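Local coordinates for Pre-mRNA splicing helicase-like protein (Chaetomium thermophilum, PDB 4RVQ), which is the spliceosomal Brr2 helicase, which takes part in pre-mRNA splicing; its noncanonical PWI domain probably serves protein or RNA binding, at residues N12-A16 against E87-K91; I28-Y32 against L73-H78; D90-L95 against L119-E125. All blocks are in the same frame, centred on the assembly; numbering follows the deposited sequence. Where two conformers were deposited one is given.

Contact 1 of 3, residues N12-A16 against E87-K91; sequences NYVHA and ENRDK. With SO4 (sulfate ion), chain B; EDO (1,2-ethanediol), chain G.
Asn88 ND2 donates to the backbone carbonyl Asn12 O at 2.8 Å, and Lys91 NZ, three residues on, does the same to Val14 O, two residues beyond Asn12, also at 2.8 Å. The first bond is bent a little, with 150° at the hydrogen, and the carbonyl lies 15° out of the Asn88 amide plane. ND2 has a second acceptor, Lys84 O, in the helix that ends just before. The other end of the amide is held through water: one water accepts from Val14 N and donates to Asn88 OD1, 2.7 Å away. Asn88 thus reads both a C=O and an N-H of the 12-16 loop, which fixes which way round its amide sits. Lys91 reaches its carbonyl because the chain runs fully extended beyond CG, laying CD and CE alongside Val14 O before the ammonium arrives; Glu125 pairs with the same nitrogen in a salt bridge. Apolar contact is modest: Val14 CG1 rests against the Asn88 amide, 3.8 Å from CG. At the outer end Glu87 CG meets Asn12 ND2, while the Glu87 carboxylate turns to Gln83. On the far side of the helix start, Arg89 grips a sulfate, probably from the crystallisation liquor, with NH1 and NH2 in a two-pronged, nearly straight pair of bonds. The chemistry is that of an irregular loop held by side chain-to-backbone bonds and one water, not by regular backbone pairing: Asn88 at the junction of helices 79-87 and 89-99 and Lys91 in the first turn of the latter meet two of its carbonyls.

Contact 2 of 3, residues I28-Y32 against L73-H78; sequences IGRVY and LFDYEH
Val31 and His78 bring the two backbones nearest, their CA atoms 8.1 Å apart, where the chain leaving helix 23-29 faces the loop between helices 63-73 and 79-87. That loop opens with a Schellman motif ending helix 63-73, with Asp75 as its C-prime residue, and Phe74 to Glu77 form a type I' turn. The turn presents the Asp75 carboxylate to Tyr32, whose hydroxyl donates to Asp75 OD2 with OH and OD2 2.7 Å apart. The hydroxyl comes in from above the carboxylate plane, 42° out of it, and the ring and carboxylate planes stand 64° apart. With CG anti to its carbonyl carbon (chi1 -63°), Tyr32 sends its ring out to the turn, so that the CE2 edge comes to 3.9 Å from Phe74 CD2. Phe74 lies deeper: its CZ meets Ile28 CG1 at 3.7 Å, with the isoleucine at the ring's edge, and Leu81, Val82 and Leu85 of helix 79-87 pack against the same side chain. Val31 CG1 is placed over one face of the His78 ring, too close in this conformer for the details to be trusted. The Tyr32 and His78 rings meet obliquely, centroids 5.8 Å apart. Lys41 of helix 35-50 adds a cation-pi contact to Tyr32 and bonds to Leu73 O. The arrangement is that of a helix-capping loop in an all-helical domain: a Schellman-terminated helix runs into a tight turn, and an aromatic cluster with one tyrosine-aspartate bond joins it to the residues that lead out of helix 23-29.

Contact 3 of 3, residues D90-L95 against L119-E125; sequences DKVVWL and LRWILDE. With EDO (1,2-ethanediol), chain G.
Helices 89-99 and 120-127 pack across each other here, the short segments 90-95 and 120-125 crossing at -70° with axes 11.0 Å apart. Ile122 fits between the side chains of the first helix: its CD1 lies 3.9 Å from Lys91 CG, and its CG2 sits 3.8 Å from both Leu95 CD1 and Leu95 CD2. Leu119, just before the second helix, splits its branches, CD1 resting over a face of the Trp94 indole at 3.4 Å from CD1 of that ring and CD2 turning to Asp90. Trp121 holds CG between its backbone N and carbonyl carbon (chi1 74°), folding the indole back over Ile122 CG1; its CZ3 touches Lys91 CE, and a water links its NE1 to Asp90 OD2. The polar end is the salt bridge of Lys91 NZ to Glu125 OE2, 2.7 Å, met on the syn side and 20° out of the carboxylate plane. The same oxygen accepts from Ala16 N. With Glu125 cut back to an alanine, the buried Lys91 ammonium is likely to lose its countercharge and Ala16 N its acceptor. A 1,2-ethanediol, probably from the crystallisation liquor, spans Asp90 OD1 and Trp94 NE1 on the outer side. The whole is a steeply crossed helix pair of an all-helical PWI-like domain, with an apolar centre of Leu95, Leu119, Ile122 and Trp94 and a lysine-glutamate bridge at one end.

Overall arrangement
Contacts 1 and 3 are neighbours, their centres about 8 Å apart, and both use the start of helix 89-99 with Asp90 and Lys91 in common. The Lys91 ammonium ties them together, since the 12-16 loop and helix 120-127 meet around it; Ala16 N lies 2.9 Å from Glu125 OE2, and Ala16 CA packs on Leu95 CD1. Contact 2 stands apart, about 18 Å from contact 1 and 24 Å from contact 3 between centres, on the opposite side of the chain's centre from contact 3. In sequence it is nested within the loop closed by contact 1, and helix 79-87 leads from its turn to the Asn88 junction. The ethanediol reaches both contacts 1 and 3 through the shared Asp90, and in contact 3 also through Trp94.

Contact 1 of 3, residues N12-A16 against E87-K91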
# COMPACT_ATOMS: atom_id res chain seq x y z
N ASN A 12 -3.07 10.12 5.91
CA ASN A 12 -2.73 9.14 4.92
C ASN A 12 -1.28 9.12 4.54
O ASN A 12 -0.87 8.22 3.79
CB ASN A 12 -3.55 9.37 3.68
CG ASN A 12 -5.04 9.20 3.91
OD1 ASN A 12 -5.47 8.41 4.74
ND2 ASN A 12 -5.82 9.93 3.18
N TYR A 13 -0.48 10.05 5.04
CA TYR A 13 0.90 10.14 4.57
C TYR A 13 1.73 8.98 5.13
O TYR A 13 1.67 8.72 6.33
CB TYR A 13 1.57 11.50 4.92
CG TYR A 13 2.94 11.54 4.30
CD1 TYR A 13 3.09 11.73 2.94
CD2 TYR A 13 4.08 11.31 5.06
CE1 TYR A 13 4.35 11.71 2.36
CE2 TYR A 13 5.31 11.27 4.48
CZ TYR A 13 5.45 11.45 3.15
OH TYR A 13 6.72 11.42 2.59
N VAL A 14 2.50 8.34 4.27
CA VAL A 14 3.45 7.30 4.68
C VAL A 14 4.66 7.46 3.80
O VAL A 14 4.57 7.47 2.57
CB VAL A 14 2.84 5.88 4.55
CG1 VAL A 14 2.28 5.57 3.21
CG2 VAL A 14 3.86 4.84 4.96
N HIS A 15 5.82 7.62 4.43
CA HIS A 15 7.05 7.79 3.69
C HIS A 15 7.49 6.44 3.10
O HIS A 15 7.28 5.40 3.70
CB HIS A 15 8.17 8.36 4.57
CG HIS A 15 9.37 8.77 3.80
ND1 HIS A 15 10.43 7.92 3.55
CD2 HIS A 15 9.69 9.96 3.24
CE1 HIS A 15 11.34 8.57 2.85
NE2 HIS A 15 10.91 9.81 2.65
N ALA A 16 8.15 6.47 1.94
CA ALA A 16 8.60 5.24 1.31
C ALA A 16 9.42 4.35 2.27
O ALA A 16 9.31 3.13 2.22
CB ALA A 16 9.43 5.56 0.07
N GLU A 87 -5.16 5.92 -1.67
CA GLU A 87 -4.37 7.12 -1.91
C GLU A 87 -2.90 6.79 -2.15
O GLU A 87 -2.20 7.49 -2.86
CB GLU A 87 -4.47 8.08 -0.73
CG GLU A 87 -5.88 8.70 -0.50
CD GLU A 87 -6.27 9.73 -1.51
OE1 GLU A 87 -5.50 10.00 -2.44
OE2 GLU A 87 -7.40 10.28 -1.35
N ASN A 88 -2.43 5.72 -1.50
CA ASN A 88 -1.05 5.25 -1.59
C ASN A 88 -0.90 4.00 -2.42
O ASN A 88 0.07 3.26 -2.22
CB ASN A 88 -0.52 5.03 -0.17
CG ASN A 88 -0.35 6.32 0.59
OD1 ASN A 88 0.49 7.15 0.22
ND2 ASN A 88 -1.13 6.51 1.61
N ARG A 89 -1.79 3.74 -3.37
CA ARG A 89 -1.78 2.45 -4.03
C ARG A 89 -0.45 2.15 -4.70
O ARG A 89 0.03 1.02 -4.61
CB ARG A 89 -2.97 2.32 -4.97
CG ARG A 89 -3.05 3.38 -6.03
CD ARG A 89 -4.47 3.43 -6.62
NE ARG A 89 -4.64 4.47 -7.65
CZ ARG A 89 -4.86 5.77 -7.40
NH1 ARG A 89 -4.94 6.23 -6.18
NH2 ARG A 89 -4.99 6.60 -8.41
N ASP A 90 0.17 3.11 -5.38
CA ASP A 90 1.43 2.85 -6.04
C ASP A 90 2.54 2.52 -5.03
O ASP A 90 3.28 1.53 -5.19
CB ASP A 90 1.87 4.03 -6.89
CG ASP A 90 1.02 4.23 -8.10
OD1 ASP A 90 0.61 3.24 -8.75
OD2 ASP A 90 0.79 5.41 -8.45
N LYS A 91 2.65 3.32 -3.98
CA LYS A 91 3.63 3.05 -2.95
C LYS A 91 3.41 1.69 -2.32
O LYS A 91 4.38 0.93 -2.11
CB LYS A 91 3.56 4.10 -1.85
CG LYS A 91 4.38 5.33 -2.04
CD LYS A 91 4.30 6.28 -0.87
CE LYS A 91 5.38 7.32 -0.93
NZ LYS A 91 5.21 8.40 0.05
S SO4 B . -4.95 10.08 -6.96
O1 SO4 B . -3.52 10.27 -7.21
O2 SO4 B . -5.58 9.40 -8.12
O3 SO4 B . -5.06 9.25 -5.78
O4 SO4 B . -5.51 11.38 -6.78
C1 EDO G . -0.29 -0.02 -10.32
O1 EDO G . 0.93 -0.40 -10.97
C2 EDO G . -0.05 -0.01 -8.81
O2 EDO G . -0.97 0.87 -8.16
O HOH W 1 1.91 9.09 1.55

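Contact 2 of 3, residues I28-Y32 against L73-H78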
# COMPACT_ATOMS: atom_id res chain seq x y z
N ILE A 28 -3.33 -4.00 8.35
CA ILE A 28 -4.51 -4.84 8.33
C ILE A 28 -4.65 -5.59 9.64
O ILE A 28 -5.77 -5.75 10.16
CB ILE A 28 -4.39 -5.80 7.14
CG1 ILE A 28 -4.51 -5.01 5.84
CG2 ILE A 28 -5.43 -6.92 7.26
CD1 ILE A 28 -4.32 -5.87 4.57
N GLY A 29 -3.53 -6.02 10.22
CA GLY A 29 -3.55 -6.79 11.44
C GLY A 29 -4.08 -6.04 12.65
O GLY A 29 -4.50 -6.63 13.66
N ARG A 30 -4.04 -4.71 12.62
CA ARG A 30 -4.63 -3.95 13.71
C ARG A 30 -6.13 -4.11 13.76
O ARG A 30 -6.71 -3.97 14.83
CB ARG A 30 -4.30 -2.49 13.54
CG ARG A 30 -2.84 -2.26 13.77
CD ARG A 30 -2.54 -0.88 14.28
NE ARG A 30 -1.09 -0.66 14.23
CZ ARG A 30 -0.45 -0.18 13.17
NH1 ARG A 30 -1.13 0.15 12.07
NH2 ARG A 30 0.88 -0.04 13.18
N VAL A 31 -6.75 -4.42 12.62
CA VAL A 31 -8.18 -4.66 12.51
C VAL A 31 -8.51 -6.16 12.54
O VAL A 31 -9.57 -6.54 13.04
CB VAL A 31 -8.75 -4.07 11.17
CG1 VAL A 31 -10.19 -4.47 10.99
CG2 VAL A 31 -8.56 -2.59 11.07
N TYR A 32 -7.63 -6.99 11.99
CA TYR A 32 -7.82 -8.43 11.88
C TYR A 32 -6.63 -9.11 12.55
O TYR A 32 -5.63 -9.40 11.91
CB TYR A 32 -7.90 -8.84 10.40
CG TYR A 32 -9.10 -8.24 9.70
CD1 TYR A 32 -10.36 -8.79 9.86
CD2 TYR A 32 -8.98 -7.09 8.95
CE1 TYR A 32 -11.47 -8.20 9.26
CE2 TYR A 32 -10.08 -6.51 8.34
CZ TYR A 32 -11.31 -7.05 8.51
OH TYR A 32 -12.41 -6.47 7.92
N LEU A 73 -13.52 -6.12 1.16
CA LEU A 73 -12.47 -6.86 1.83
C LEU A 73 -12.40 -6.50 3.30
O LEU A 73 -12.08 -7.34 4.15
CB LEU A 73 -11.14 -6.57 1.14
CG LEU A 73 -9.94 -7.38 1.65
CD1 LEU A 73 -10.12 -8.89 1.28
CD2 LEU A 73 -8.64 -6.85 1.04
N PHE A 74 -12.70 -5.24 3.61
CA PHE A 74 -12.67 -4.71 4.96
C PHE A 74 -14.07 -4.70 5.60
O PHE A 74 -14.31 -3.94 6.55
CB PHE A 74 -12.00 -3.33 4.97
CG PHE A 74 -10.49 -3.40 4.83
CD1 PHE A 74 -9.87 -3.42 3.58
CD2 PHE A 74 -9.68 -3.47 5.97
CE1 PHE A 74 -8.49 -3.52 3.49
CE2 PHE A 74 -8.31 -3.55 5.87
CZ PHE A 74 -7.72 -3.58 4.64
N ASP A 75 -14.98 -5.54 5.09
CA ASP A 75 -16.27 -5.74 5.77
C ASP A 75 -17.09 -4.46 5.93
O ASP A 75 -17.90 -4.32 6.87
CB ASP A 75 -16.06 -6.43 7.11
CG ASP A 75 -15.46 -7.80 6.95
OD1 ASP A 75 -15.94 -8.57 6.09
OD2 ASP A 75 -14.51 -8.14 7.69
N TYR A 76 -16.92 -3.55 4.98
CA TYR A 76 -17.71 -2.31 4.89
C TYR A 76 -17.49 -1.44 6.11
O TYR A 76 -18.31 -0.55 6.41
CB TYR A 76 -19.19 -2.63 4.65
CG TYR A 76 -19.41 -3.55 3.47
CD1 TYR A 76 -19.07 -3.15 2.20
CD2 TYR A 76 -19.86 -4.85 3.64
CE1 TYR A 76 -19.21 -3.96 1.13
CE2 TYR A 76 -20.01 -5.69 2.56
CZ TYR A 76 -19.67 -5.25 1.31
OH TYR A 76 -19.84 -6.05 0.22
N GLU A 77 -16.34 -1.62 6.75
CA GLU A 77 -15.93 -0.77 7.82
C GLU A 77 -14.48 -0.33 7.57
O GLU A 77 -13.87 -0.63 6.57
CB GLU A 77 -16.07 -1.47 9.16
CG GLU A 77 -17.54 -1.69 9.52
CD GLU A 77 -17.75 -2.67 10.64
OE1 GLU A 77 -16.75 -3.23 11.14
OE2 GLU A 77 -18.91 -2.87 11.01
N HIS A 78 -13.95 0.45 8.49
CA HIS A 78 -12.54 0.80 8.37
C HIS A 78 -12.33 1.65 7.07
O HIS A 78 -11.30 1.48 6.42
CB HIS A 78 -11.64 -0.50 8.34
CG HIS A 78 -12.08 -1.58 9.29
ND1 HIS A 78 -12.09 -1.40 10.65
CD2 HIS A 78 -12.59 -2.82 9.07
CE1 HIS A 78 -12.57 -2.48 11.24
NE2 HIS A 78 -12.87 -3.37 10.30

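Contact 3 of 3, residues D90-L95 against L119-E125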
# COMPACT_ATOMS: atom_id res chain seq x y z
N ASP A 90 0.17 3.11 -5.38
CA ASP A 90 1.43 2.85 -6.04
C ASP A 90 2.54 2.52 -5.03
O ASP A 90 3.28 1.53 -5.19
CB ASP A 90 1.87 4.03 -6.89
CG ASP A 90 1.02 4.23 -8.10
OD1 ASP A 90 0.61 3.24 -8.75
OD2 ASP A 90 0.79 5.41 -8.45
N LYS A 91 2.65 3.32 -3.98
CA LYS A 91 3.63 3.05 -2.95
C LYS A 91 3.41 1.69 -2.32
O LYS A 91 4.38 0.93 -2.11
CB LYS A 91 3.56 4.10 -1.85
CG LYS A 91 4.38 5.33 -2.04
CD LYS A 91 4.30 6.28 -0.87
CE LYS A 91 5.38 7.32 -0.93
NZ LYS A 91 5.21 8.40 0.05
N VAL A 92 2.18 1.40 -1.92
CA VAL A 92 1.94 0.16 -1.20
C VAL A 92 2.27 -1.05 -2.08
O VAL A 92 2.96 -1.98 -1.64
CB VAL A 92 0.49 0.09 -0.70
CG1 VAL A 92 0.17 -1.27 -0.06
CG2 VAL A 92 0.25 1.18 0.33
N VAL A 93 1.81 -1.07 -3.31
CA VAL A 93 2.01 -2.22 -4.17
C VAL A 93 3.50 -2.38 -4.49
O VAL A 93 4.07 -3.47 -4.35
CB VAL A 93 1.18 -2.06 -5.48
CG1 VAL A 93 1.58 -3.07 -6.48
CG2 VAL A 93 -0.33 -2.16 -5.19
N TRP A 94 4.12 -1.32 -5.00
CA TRP A 94 5.48 -1.43 -5.47
C TRP A 94 6.49 -1.57 -4.37
O TRP A 94 7.46 -2.33 -4.51
CB TRP A 94 5.82 -0.26 -6.41
CG TRP A 94 5.13 -0.40 -7.73
CD1 TRP A 94 4.01 0.23 -8.17
CD2 TRP A 94 5.54 -1.25 -8.79
NE1 TRP A 94 3.71 -0.16 -9.43
CE2 TRP A 94 4.62 -1.08 -9.85
CE3 TRP A 94 6.60 -2.13 -8.96
CZ2 TRP A 94 4.75 -1.76 -11.04
CZ3 TRP A 94 6.72 -2.81 -10.15
CH2 TRP A 94 5.79 -2.65 -11.17
N LEU A 95 6.38 -0.80 -3.30
CA LEU A 95 7.34 -0.89 -2.23
C LEU A 95 7.23 -2.18 -1.43
O LEU A 95 8.25 -2.66 -0.92
CB LEU A 95 7.30 0.32 -1.32
CG LEU A 95 7.68 1.65 -1.96
CD1 LEU A 95 7.39 2.80 -1.04
CD2 LEU A 95 9.12 1.61 -2.45
N LEU A 119 7.23 6.28 -11.62
CA LEU A 119 7.39 6.26 -10.18
C LEU A 119 8.81 6.56 -9.73
O LEU A 119 9.15 6.23 -8.60
CB LEU A 119 6.88 4.91 -9.61
CG LEU A 119 5.45 4.57 -10.00
CD1 LEU A 119 5.09 3.20 -9.43
CD2 LEU A 119 4.43 5.62 -9.57
N ARG A 120 9.59 7.24 -10.55
CA ARG A 120 10.86 7.79 -10.09
C ARG A 120 10.70 8.52 -8.75
O ARG A 120 11.56 8.43 -7.88
CB ARG A 120 11.49 8.72 -11.14
CG ARG A 120 12.79 9.42 -10.71
CD ARG A 120 13.91 8.48 -10.37
NE ARG A 120 14.26 7.70 -11.53
CZ ARG A 120 14.83 6.53 -11.47
NH1 ARG A 120 15.15 5.99 -10.29
NH2 ARG A 120 15.06 5.85 -12.60
N TRP A 121 9.62 9.28 -8.57
CA TRP A 121 9.43 10.03 -7.35
C TRP A 121 9.46 9.14 -6.11
O TRP A 121 9.95 9.54 -5.07
CB TRP A 121 8.13 10.84 -7.40
CG TRP A 121 6.85 10.12 -7.26
CD1 TRP A 121 6.07 9.56 -8.27
CD2 TRP A 121 6.15 9.87 -6.04
NE1 TRP A 121 4.96 8.97 -7.72
CE2 TRP A 121 4.96 9.16 -6.36
CE3 TRP A 121 6.40 10.22 -4.71
CZ2 TRP A 121 4.04 8.79 -5.39
CZ3 TRP A 121 5.49 9.85 -3.77
CH2 TRP A 121 4.32 9.14 -4.12
N ILE A 122 8.95 7.91 -6.23
CA ILE A 122 8.95 6.98 -5.11
C ILE A 122 10.36 6.46 -4.83
O ILE A 122 10.77 6.39 -3.67
CB ILE A 122 7.97 5.82 -5.34
CG1 ILE A 122 6.55 6.37 -5.52
CG2 ILE A 122 8.06 4.83 -4.19
CD1 ILE A 122 5.51 5.27 -5.75
N LEU A 123 11.09 6.13 -5.87
CA LEU A 123 12.46 5.71 -5.72
C LEU A 123 13.34 6.82 -5.14
O LEU A 123 14.22 6.55 -4.32
CB LEU A 123 13.03 5.21 -7.03
CG LEU A 123 12.36 3.94 -7.54
CD1 LEU A 123 12.84 3.62 -8.96
CD2 LEU A 123 12.58 2.75 -6.57
N ASP A 124 13.09 8.08 -5.55
CA ASP A 124 13.82 9.19 -4.96
C ASP A 124 13.53 9.31 -3.49
O ASP A 124 14.43 9.57 -2.68
CB ASP A 124 13.41 10.50 -5.63
CG ASP A 124 14.02 10.70 -7.00
OD1 ASP A 124 14.96 9.99 -7.40
OD2 ASP A 124 13.58 11.64 -7.70
N GLU A 125 12.29 9.10 -3.09
CA GLU A 125 11.94 9.14 -1.68
C GLU A 125 12.68 8.01 -0.93
O GLU A 125 13.23 8.20 0.16
CB GLU A 125 10.44 8.95 -1.55
CG GLU A 125 9.82 9.79 -0.59
CD GLU A 125 8.35 9.66 -0.39
OE1 GLU A 125 7.64 10.62 -0.74
OE2 GLU A 125 7.87 8.76 0.24
C1 EDO G . -0.29 -0.02 -10.32
O1 EDO G . 0.93 -0.40 -10.97
C2 EDO G . -0.05 -0.01 -8.81
O2 EDO G . -0.97 0.87 -8.16
O HOH W 2 2.25 7.78 -8.31